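Local coordinates for protein phenylalanine hydroxylase (Colwellia psychrerythraea, PDB 2V27) that probably hydroxylates L-phenylalanine to L-tyrosine with molecular oxygen and tetrahydrobiopterin, and carries a single non-haem iron, at residues 28-39 against 119-127; 69-77 against 131-141. All blocks are in the same frame, centred on the assembly; numbering follows the deposited sequence.

Interaction 1: residues 28-39 against 119-127; sequences WQELFTRQIACI and DIFHEIFGH. With FE (Fe (III) ion), chain E.
Phe121 lays one face of its ring over Leu31, whose CB stands 3.6 Å from the ring centroid and almost on the ring normal, a CH-pi contact. This is helix-to-helix packing in the catalytic fold of the biopterin-dependent aromatic amino acid hydroxylases: helix 28-38 runs beside helix 120-127, their axes 11.0 Å apart at closest and inclined by 35°. Phe121 is a knob in a hole formed by Trp28, Leu31, Phe32 and Gln35. With CG anti to the backbone N (chi1 -177°), its ring reaches straight across to the other helix, and the CD1 edge meets a face of the Trp28 indole in a T-shaped pair, planes at 78°. The indole is itself held at its far end, where NE1 donates to Pro57 O, while its CH2 corner abuts Ile124 CG2. One helical turn on, the theme recurs: Phe125 turns its edge to the face of Phe32, the two centroids 5.2 Å apart, and Gln35 CG closes on Phe125 CE2 at 3.3 Å. The methyl ends of Ile36 and Ile39 meet the same ring near CE1 and CZ. No hydrogen bond crosses between the segments, so ring and aliphatic packing carries the contact. His122 points away from this interface, and it and His127 bind the ferric ion through NE2; with Glu167 they form the facial triad of two histidines and one carboxylate, and two waters are also bound. The phenylalanines thus pack against helix 28-38 while the histidines serve the metal. Asp119 caps the start of this helix, and its OD2 takes the His122 N-H in a nearly straight bond, 3.0 Å from His122 N.

Interaction 2: residues 69-77 against 131-141; sequences KVLKVSTGW and LTNSSFANYTE
The C-terminal part of the helix in 69-77 comes up against the short connection that leads into helix 134-141, bringing Ser74 CA and Thr132 CA within 5.3 Å, and Gly76, with positive phi, then turns the chain toward Trp77. Thr75 makes the direct polar link: its OG1 donates to Leu131 O at 2.7 Å, nearly along the C=O axis. A chi1 of 59° holds that hydroxyl between the backbone N and carbonyl carbon, while CG2 lies against Thr132 O and CB touches the Ala137 methyl. Beside it, Ser74 OG rests on Thr132 CA and CB yet gives its proton to Val70 O, which also accepts Ser74 N from the opposite face of the carbonyl. Leu71 CD2 fills in against Leu131 CB and Thr132 CG2. The indole of Trp77 spans the rest of the contact. Leu131 CD2 sits over its six-membered ring, 4.2 Å from the centroid, as a CH-pi contact, and Glu141 N lies at the ring edge. Thr140 CG2 approaches Trp77 CH2 at 3.6 Å, and the Ala137 methyl packs against CD1. Trp77 NE1 donates to a water 2.9 Å away that in turn reaches Asn138 OD1 and Glu141 OE1, whose carboxylate also pairs with Lys145 through OE2. A leucine in place of Trp77 would probably leave that water without its indole donor and open a gap against Thr140 and Ala137. A second water lies between Thr75 O and Asn138 OD1, within hydrogen-bonding distance of both. Apolar packing around Leu131 is therefore bordered by hydroxyl, indole and water-mediated bonds, which is consistent with a partly buried junction where solvent takes part in joining the two helices.

Overall arrangement
From the N terminus, helix 22-38 comes first and, after helix 45-54, helix 64-75, before the chain passes through strands 78-82 and 99-103 to helix 120-131 and then helix 134-147. Interaction 1 closes a loop of 79 residues by returning helix 120-131 to helix 22-38. Interaction 2 closes one of 53, joining the end of helix 64-75 to the start of helix 134-147. Their segments alternate along the sequence, so the two closures cross, with centres about 19 Å apart. Helix 120-131 and helix 134-147 are consecutive, so the two contacts hold neighbouring parts of the chain: interaction 1 sets the iron-binding helix against helix 22-38, and interaction 2 sets the connection after it against helix 64-75.

Interaction 1: residues 28-39 against 119-127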
loop_
_atom_site.group_PDB
_atom_site.type_symbol
_atom_site.label_atom_id
_atom_site.label_comp_id
_atom_site.label_asym_id
_atom_site.label_seq_id
_atom_site.Cartn_x
_atom_site.Cartn_y
_atom_site.Cartn_z
ATOM N N TRP B 28 21.755 -11.322 10.489
ATOM C CA TRP B 28 22.606 -10.183 10.082
ATOM C C TRP B 28 23.453 -10.443 8.832
ATOM O O TRP B 28 23.498 -9.634 7.904
ATOM C CB TRP B 28 23.541 -9.743 11.258
ATOM C CG TRP B 28 24.523 -8.647 10.878
ATOM C CD1 TRP B 28 25.696 -8.789 10.224
ATOM C CD2 TRP B 28 24.347 -7.237 11.094
ATOM N NE1 TRP B 28 26.293 -7.554 10.022
ATOM C CE2 TRP B 28 25.478 -6.589 10.536
ATOM C CE3 TRP B 28 23.364 -6.479 11.737
ATOM C CZ2 TRP B 28 25.662 -5.222 10.620
ATOM C CZ3 TRP B 28 23.512 -5.072 11.778
ATOM C CH2 TRP B 28 24.671 -4.474 11.233
ATOM N N GLN B 29 24.118 -11.593 8.772
ATOM C CA GLN B 29 25.018 -11.866 7.657
ATOM C C GLN B 29 24.245 -11.897 6.320
ATOM O O GLN B 29 24.728 -11.383 5.305
ATOM C CB GLN B 29 25.706 -13.218 7.857
ATOM C CG GLN B 29 26.702 -13.569 6.790
ATOM C CD GLN B 29 27.377 -14.902 7.106
ATOM O OE1 GLN B 29 26.752 -15.806 7.677
ATOM N NE2 GLN B 29 28.637 -15.028 6.733
ATOM N N GLU B 30 23.080 -12.532 6.366
ATOM C CA GLU B 30 22.242 -12.669 5.166
ATOM C C GLU B 30 21.727 -11.313 4.715
ATOM O O GLU B 30 21.821 -10.967 3.518
ATOM C CB GLU B 30 21.097 -13.652 5.405
ATOM C CG GLU B 30 21.590 -15.095 5.358
ATOM C CD GLU B 30 20.484 -16.121 5.487
ATOM O OE1 GLU B 30 19.326 -15.835 5.055
ATOM O OE2 GLU B 30 20.783 -17.220 6.019
ATOM N N LEU B 31 21.245 -10.518 5.674
ATOM C CA LEU B 31 20.817 -9.122 5.395
ATOM C C LEU B 31 21.929 -8.243 4.823
ATOM O O LEU B 31 21.735 -7.513 3.822
ATOM C CB LEU B 31 20.274 -8.464 6.640
ATOM C CG LEU B 31 19.007 -9.053 7.224
ATOM C CD1 LEU B 31 18.618 -8.449 8.579
ATOM C CD2 LEU B 31 17.828 -8.975 6.234
ATOM N N PHE B 32 23.133 -8.360 5.379
ATOM C CA PHE B 32 24.283 -7.553 4.976
ATOM C C PHE B 32 24.720 -7.974 3.585
ATOM O O PHE B 32 24.877 -7.133 2.675
ATOM C CB PHE B 32 25.434 -7.786 5.980
ATOM C CG PHE B 32 26.486 -6.724 5.956
ATOM C CD1 PHE B 32 26.463 -5.721 6.915
ATOM C CD2 PHE B 32 27.503 -6.699 4.994
ATOM C CE1 PHE B 32 27.405 -4.741 6.953
ATOM C CE2 PHE B 32 28.464 -5.681 5.003
ATOM C CZ PHE B 32 28.409 -4.695 6.014
ATOM N N THR B 33 24.940 -9.273 3.396
ATOM C CA THR B 33 25.451 -9.730 2.095
ATOM C C THR B 33 24.504 -9.373 0.943
ATOM O O THR B 33 24.961 -8.923 -0.113
ATOM C CB THR B 33 25.734 -11.261 2.054
ATOM O OG1 THR B 33 24.638 -11.980 2.634
ATOM C CG2 THR B 33 27.000 -11.577 2.768
ATOM N N ARG B 34 23.200 -9.591 1.151
ATOM C CA ARG B 34 22.198 -9.260 0.127
ATOM C C ARG B 34 22.166 -7.749 -0.152
ATOM O O ARG B 34 22.034 -7.342 -1.295
ATOM C CB ARG B 34 20.811 -9.813 0.430
ATOM C CG ARG B 34 20.002 -9.016 1.392
ATOM C CD ARG B 34 18.700 -9.735 1.726
ATOM N NE ARG B 34 17.839 -8.841 2.474
ATOM C CZ ARG B 34 16.612 -9.109 2.867
ATOM N NH1 ARG B 34 16.052 -10.308 2.609
ATOM N NH2 ARG B 34 15.948 -8.163 3.524
ATOM N N GLN B 35 22.311 -6.927 0.879
ATOM C CA GLN B 35 22.195 -5.487 0.676
ATOM C C GLN B 35 23.428 -4.894 0.056
ATOM O O GLN B 35 23.324 -3.997 -0.773
ATOM C CB GLN B 35 21.854 -4.763 1.983
ATOM C CG GLN B 35 21.221 -3.382 1.720
ATOM C CD GLN B 35 19.827 -3.441 1.054
ATOM O OE1 GLN B 35 19.423 -2.516 0.264
ATOM N NE2 GLN B 35 19.088 -4.490 1.355
ATOM N N ILE B 36 24.614 -5.390 0.446
ATOM C CA ILE B 36 25.871 -4.901 -0.161
ATOM C C ILE B 36 25.837 -5.078 -1.658
ATOM O O ILE B 36 26.257 -4.199 -2.414
ATOM C CB ILE B 36 27.125 -5.604 0.421
ATOM C CG1 ILE B 36 27.458 -4.976 1.748
ATOM C CG2 ILE B 36 28.360 -5.381 -0.462
ATOM C CD1 ILE B 36 27.759 -3.458 1.680
ATOM N N ALA B 37 25.273 -6.185 -2.095
ATOM C CA ALA B 37 25.061 -6.388 -3.531
ATOM C C ALA B 37 23.984 -5.427 -4.108
ATOM O O ALA B 37 24.178 -4.876 -5.188
ATOM C CB ALA B 37 24.706 -7.842 -3.790
ATOM N N CYS B 38 22.876 -5.200 -3.405
ATOM C CA CYS B 38 21.773 -4.332 -3.916
ATOM C C CYS B 38 22.203 -2.894 -4.127
ATOM O O CYS B 38 21.756 -2.268 -5.093
ATOM C CB CYS B 38 20.508 -4.342 -2.997
ATOM S SG CYS B 38 19.766 -5.978 -2.920
ATOM N N ILE B 39 23.093 -2.375 -3.273
ATOM C CA ILE B 39 23.373 -0.947 -3.302
ATOM C C ILE B 39 24.677 -0.532 -3.975
ATOM O O ILE B 39 25.047 0.652 -3.991
ATOM C CB ILE B 39 23.260 -0.315 -1.895
ATOM C CG1 ILE B 39 24.467 -0.704 -1.036
ATOM C CG2 ILE B 39 21.872 -0.624 -1.285
ATOM C CD1 ILE B 39 24.339 -0.257 0.388
ATOM N N ASP B 119 14.638 -2.290 13.021
ATOM C CA ASP B 119 15.482 -3.181 13.813
ATOM C C ASP B 119 16.943 -2.742 13.762
ATOM O O ASP B 119 17.295 -1.725 13.141
ATOM C CB ASP B 119 15.269 -4.681 13.459
ATOM C CG ASP B 119 15.925 -5.092 12.162
ATOM O OD1 ASP B 119 15.975 -6.337 11.934
ATOM O OD2 ASP B 119 16.467 -4.227 11.397
ATOM N N ILE B 120 17.827 -3.520 14.395
ATOM C CA ILE B 120 19.214 -3.115 14.515
ATOM C C ILE B 120 19.897 -3.061 13.145
ATOM O O ILE B 120 20.791 -2.220 12.928
ATOM C CB ILE B 120 19.965 -4.003 15.531
ATOM C CG1 ILE B 120 21.307 -3.379 15.871
ATOM C CG2 ILE B 120 20.180 -5.431 15.045
ATOM C CD1 ILE B 120 21.929 -4.021 17.193
ATOM N N PHE B 121 19.476 -3.947 12.217
ATOM C CA PHE B 121 20.015 -3.868 10.864
ATOM C C PHE B 121 19.592 -2.565 10.131
ATOM O O PHE B 121 20.442 -1.882 9.525
ATOM C CB PHE B 121 19.655 -5.122 10.045
ATOM C CG PHE B 121 20.259 -5.082 8.667
ATOM C CD1 PHE B 121 21.604 -5.411 8.493
ATOM C CD2 PHE B 121 19.523 -4.620 7.540
ATOM C CE1 PHE B 121 22.227 -5.323 7.200
ATOM C CE2 PHE B 121 20.125 -4.530 6.263
ATOM C CZ PHE B 121 21.459 -4.873 6.074
ATOM N N HIS B 122 18.309 -2.256 10.151
ATOM C CA HIS B 122 17.858 -0.975 9.576
ATOM C C HIS B 122 18.693 0.210 10.104
ATOM O O HIS B 122 19.189 1.033 9.350
ATOM C CB HIS B 122 16.377 -0.736 9.830
ATOM C CG HIS B 122 15.959 0.660 9.479
ATOM N ND1 HIS B 122 16.032 1.134 8.179
ATOM C CD2 HIS B 122 15.593 1.713 10.245
ATOM C CE1 HIS B 122 15.629 2.398 8.158
ATOM N NE2 HIS B 122 15.359 2.776 9.402
ATOM N N GLU B 123 18.886 0.287 11.421
ATOM C CA GLU B 123 19.538 1.477 11.987
ATOM C C GLU B 123 21.022 1.476 11.691
ATOM O O GLU B 123 21.533 2.530 11.282
ATOM C CB GLU B 123 19.329 1.563 13.530
ATOM C CG GLU B 123 17.870 1.433 14.007
ATOM C CD GLU B 123 16.983 2.602 13.641
ATOM O OE1 GLU B 123 17.373 3.471 12.799
ATOM O OE2 GLU B 123 15.859 2.656 14.219
ATOM N N ILE B 124 21.712 0.344 11.925
ATOM C CA ILE B 124 23.164 0.366 11.776
ATOM C C ILE B 124 23.577 0.354 10.291
ATOM O O ILE B 124 24.451 1.120 9.895
ATOM C CB ILE B 124 23.838 -0.779 12.612
ATOM C CG1 ILE B 124 23.624 -0.507 14.113
ATOM C CG2 ILE B 124 25.325 -0.893 12.304
ATOM C CD1 ILE B 124 24.346 -1.503 15.020
ATOM N N PHE B 125 22.941 -0.506 9.485
ATOM C CA PHE B 125 23.267 -0.527 8.083
ATOM C C PHE B 125 22.649 0.669 7.326
ATOM O O PHE B 125 23.311 1.327 6.471
ATOM C CB PHE B 125 22.842 -1.859 7.464
ATOM C CG PHE B 125 23.366 -2.043 6.083
ATOM C CD1 PHE B 125 24.525 -2.805 5.839
ATOM C CD2 PHE B 125 22.659 -1.513 5.038
ATOM C CE1 PHE B 125 25.015 -2.957 4.510
ATOM C CE2 PHE B 125 23.094 -1.659 3.755
ATOM C CZ PHE B 125 24.246 -2.367 3.456
ATOM N N GLY B 126 21.387 0.966 7.619
ATOM C CA GLY B 126 20.713 2.031 6.872
ATOM C C GLY B 126 21.139 3.467 7.198
ATOM O O GLY B 126 21.203 4.312 6.281
ATOM N N HIS B 127 21.299 3.779 8.510
ATOM C CA HIS B 127 21.559 5.171 8.949
ATOM C C HIS B 127 22.987 5.461 9.427
ATOM O O HIS B 127 23.580 6.501 9.134
ATOM C CB HIS B 127 20.570 5.603 10.037
ATOM C CG HIS B 127 19.138 5.681 9.569
ATOM N ND1 HIS B 127 18.728 6.407 8.458
ATOM C CD2 HIS B 127 18.028 5.080 10.054
ATOM C CE1 HIS B 127 17.420 6.263 8.304
ATOM N NE2 HIS B 127 16.973 5.456 9.242
HETATM FE FE FE E . 15.007 4.742 9.750
HETATM O O HOH W 1 15.316 4.830 11.820
HETATM O O HOH W 2 12.965 4.166 10.517
#

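Interaction 2: residues 69-77 against 131-141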
loop_
_atom_site.group_PDB
_atom_site.type_symbol
_atom_site.label_atom_id
_atom_site.label_comp_id
_atom_site.label_asym_id
_atom_site.label_seq_id
_atom_site.Cartn_x
_atom_site.Cartn_y
_atom_site.Cartn_z
ATOM N N LYS B 69 32.032 4.178 18.808
ATOM C CA LYS B 69 33.420 4.688 18.839
ATOM C C LYS B 69 33.832 5.398 17.575
ATOM O O LYS B 69 34.609 6.357 17.622
ATOM C CB LYS B 69 34.439 3.608 19.210
ATOM C CG LYS B 69 34.869 2.683 18.071
ATOM C CD LYS B 69 35.769 1.585 18.644
ATOM C CE LYS B 69 36.625 0.944 17.567
ATOM N NZ LYS B 69 37.293 -0.232 18.245
ATOM N N VAL B 70 33.282 4.959 16.441
ATOM C CA VAL B 70 33.614 5.583 15.144
ATOM C C VAL B 70 32.742 6.814 14.884
ATOM O O VAL B 70 33.203 7.838 14.389
ATOM C CB VAL B 70 33.416 4.571 13.958
ATOM C CG1 VAL B 70 33.702 5.246 12.613
ATOM C CG2 VAL B 70 34.274 3.265 14.206
ATOM N N LEU B 71 31.461 6.722 15.254
ATOM C CA LEU B 71 30.615 7.941 15.201
ATOM C C LEU B 71 31.210 9.057 16.120
ATOM O O LEU B 71 31.151 10.245 15.812
ATOM C CB LEU B 71 29.199 7.611 15.655
ATOM C CG LEU B 71 28.419 6.596 14.786
ATOM C CD1 LEU B 71 27.013 6.545 15.289
ATOM C CD2 LEU B 71 28.498 6.969 13.314
ATOM N N LYS B 72 31.773 8.673 17.264
ATOM C CA LYS B 72 32.276 9.685 18.206
ATOM C C LYS B 72 33.451 10.434 17.568
ATOM O O LYS B 72 33.464 11.687 17.588
ATOM C CB LYS B 72 32.692 9.024 19.498
ATOM C CG LYS B 72 31.518 8.893 20.464
ATOM C CD LYS B 72 31.732 7.917 21.613
ATOM C CE LYS B 72 30.434 7.760 22.360
ATOM N NZ LYS B 72 30.493 6.598 23.255
ATOM N N VAL B 73 34.380 9.714 16.934
ATOM C CA VAL B 73 35.514 10.396 16.335
ATOM C C VAL B 73 35.198 11.133 15.048
ATOM O O VAL B 73 35.829 12.141 14.739
ATOM C CB VAL B 73 36.762 9.458 16.183
ATOM C CG1 VAL B 73 37.136 8.892 17.541
ATOM C CG2 VAL B 73 36.499 8.337 15.207
ATOM N N SER B 74 34.183 10.698 14.309
ATOM C CA SER B 74 33.870 11.366 13.027
ATOM C C SER B 74 32.998 12.602 13.216
ATOM O O SER B 74 33.286 13.662 12.666
ATOM C CB SER B 74 33.212 10.388 12.016
ATOM O OG SER B 74 32.143 9.694 12.653
ATOM N N THR B 75 31.921 12.475 13.992
ATOM C CA THR B 75 30.973 13.602 14.116
ATOM C C THR B 75 30.458 13.859 15.541
ATOM O O THR B 75 29.609 14.749 15.736
ATOM C CB THR B 75 29.702 13.311 13.262
ATOM O OG1 THR B 75 29.154 12.079 13.768
ATOM C CG2 THR B 75 30.111 13.196 11.764
ATOM N N GLY B 76 30.946 13.101 16.533
ATOM C CA GLY B 76 30.497 13.315 17.895
ATOM C C GLY B 76 29.231 12.579 18.269
ATOM O O GLY B 76 28.701 12.725 19.392
ATOM N N TRP B 77 28.726 11.771 17.327
ATOM C CA TRP B 77 27.506 10.994 17.567
ATOM C C TRP B 77 27.771 9.694 18.305
ATOM O O TRP B 77 28.937 9.254 18.408
ATOM C CB TRP B 77 26.804 10.680 16.227
ATOM C CG TRP B 77 25.940 11.875 15.848
ATOM C CD1 TRP B 77 26.339 13.126 15.325
ATOM C CD2 TRP B 77 24.500 11.941 15.950
ATOM N NE1 TRP B 77 25.227 13.948 15.154
ATOM C CE2 TRP B 77 24.099 13.241 15.516
ATOM C CE3 TRP B 77 23.515 11.052 16.431
ATOM C CZ2 TRP B 77 22.741 13.644 15.505
ATOM C CZ3 TRP B 77 22.153 11.452 16.424
ATOM C CH2 TRP B 77 21.792 12.756 15.955
ATOM N N LEU B 131 25.840 8.838 9.485
ATOM C CA LEU B 131 26.108 9.614 10.680
ATOM C C LEU B 131 27.603 9.893 10.885
ATOM O O LEU B 131 27.988 10.718 11.748
ATOM C CB LEU B 131 25.495 8.972 11.940
ATOM C CG LEU B 131 23.953 9.004 12.042
ATOM C CD1 LEU B 131 23.449 8.084 13.192
ATOM C CD2 LEU B 131 23.450 10.429 12.251
ATOM N N THR B 132 28.458 9.258 10.053
ATOM C CA THR B 132 29.888 9.639 10.035
ATOM C C THR B 132 30.145 10.860 9.126
ATOM O O THR B 132 31.265 11.401 9.091
ATOM C CB THR B 132 30.824 8.488 9.531
ATOM O OG1 THR B 132 30.606 8.285 8.111
ATOM C CG2 THR B 132 30.644 7.242 10.270
ATOM N N ASN B 133 29.120 11.252 8.339
ATOM C CA ASN B 133 29.216 12.366 7.411
ATOM C C ASN B 133 28.761 13.636 8.143
ATOM O O ASN B 133 27.669 13.677 8.750
ATOM C CB ASN B 133 28.334 12.066 6.183
ATOM C CG ASN B 133 28.265 13.214 5.157
ATOM O OD1 ASN B 133 28.883 13.136 4.067
ATOM N ND2 ASN B 133 27.499 14.251 5.460
ATOM N N SER B 134 29.588 14.675 8.083
ATOM C CA SER B 134 29.316 15.890 8.862
ATOM C C SER B 134 28.025 16.573 8.462
ATOM O O SER B 134 27.264 16.987 9.324
ATOM C CB SER B 134 30.474 16.869 8.699
ATOM O OG SER B 134 31.632 16.280 9.242
ATOM N N SER B 135 27.784 16.698 7.166
ATOM C CA SER B 135 26.505 17.327 6.710
ATOM C C SER B 135 25.272 16.548 7.190
ATOM O O SER B 135 24.295 17.139 7.723
ATOM C CB SER B 135 26.452 17.446 5.213
ATOM O OG SER B 135 27.306 18.486 4.778
ATOM N N PHE B 136 25.306 15.228 7.049
ATOM C CA PHE B 136 24.130 14.416 7.399
ATOM C C PHE B 136 23.948 14.423 8.936
ATOM O O PHE B 136 22.842 14.584 9.455
ATOM C CB PHE B 136 24.321 13.006 6.852
ATOM C CG PHE B 136 23.146 12.048 7.142
ATOM C CD1 PHE B 136 22.158 11.834 6.174
ATOM C CD2 PHE B 136 23.016 11.384 8.402
ATOM C CE1 PHE B 136 21.096 10.909 6.421
ATOM C CE2 PHE B 136 21.987 10.466 8.632
ATOM C CZ PHE B 136 21.006 10.251 7.653
ATOM N N ALA B 137 25.044 14.191 9.679
ATOM C CA ALA B 137 25.023 14.241 11.159
ATOM C C ALA B 137 24.520 15.595 11.704
ATOM O O ALA B 137 23.654 15.646 12.595
ATOM C CB ALA B 137 26.436 13.899 11.726
ATOM N N ASN B 138 25.059 16.689 11.169
ATOM C CA ASN B 138 24.673 18.022 11.677
ATOM C C ASN B 138 23.201 18.276 11.379
ATOM O O ASN B 138 22.507 18.883 12.177
ATOM C CB ASN B 138 25.545 19.155 11.138
ATOM C CG ASN B 138 26.981 19.076 11.609
ATOM O OD1 ASN B 138 27.302 18.447 12.636
ATOM N ND2 ASN B 138 27.860 19.689 10.826
ATOM N N TYR B 139 22.714 17.842 10.226
ATOM C CA TYR B 139 21.301 18.005 9.875
ATOM C C TYR B 139 20.423 17.203 10.864
ATOM O O TYR B 139 19.398 17.713 11.341
ATOM C CB TYR B 139 21.088 17.581 8.410
ATOM C CG TYR B 139 19.630 17.414 8.035
ATOM C CD1 TYR B 139 18.842 18.536 7.764
ATOM C CD2 TYR B 139 19.048 16.140 7.969
ATOM C CE1 TYR B 139 17.516 18.420 7.435
ATOM C CE2 TYR B 139 17.703 15.988 7.645
ATOM C CZ TYR B 139 16.933 17.113 7.397
ATOM O OH TYR B 139 15.606 16.921 6.990
ATOM N N THR B 140 20.827 15.980 11.185
ATOM C CA THR B 140 20.089 15.160 12.112
ATOM C C THR B 140 20.032 15.796 13.503
ATOM O O THR B 140 18.983 15.775 14.187
ATOM C CB THR B 140 20.660 13.733 12.114
ATOM O OG1 THR B 140 20.711 13.233 10.766
ATOM C CG2 THR B 140 19.848 12.789 12.964
ATOM N N GLU B 141 21.162 16.318 13.954
ATOM C CA GLU B 141 21.152 17.053 15.222
ATOM C C GLU B 141 20.186 18.273 15.170
ATOM O O GLU B 141 19.428 18.502 16.134
ATOM C CB GLU B 141 22.579 17.516 15.523
ATOM C CG GLU B 141 22.712 18.306 16.849
ATOM C CD GLU B 141 24.094 18.902 17.026
ATOM O OE1 GLU B 141 24.972 18.679 16.182
ATOM O OE2 GLU B 141 24.315 19.569 18.071
HETATM O O HOH W 3 29.335 16.902 14.011
HETATM O O HOH W 4 26.076 16.657 14.473
#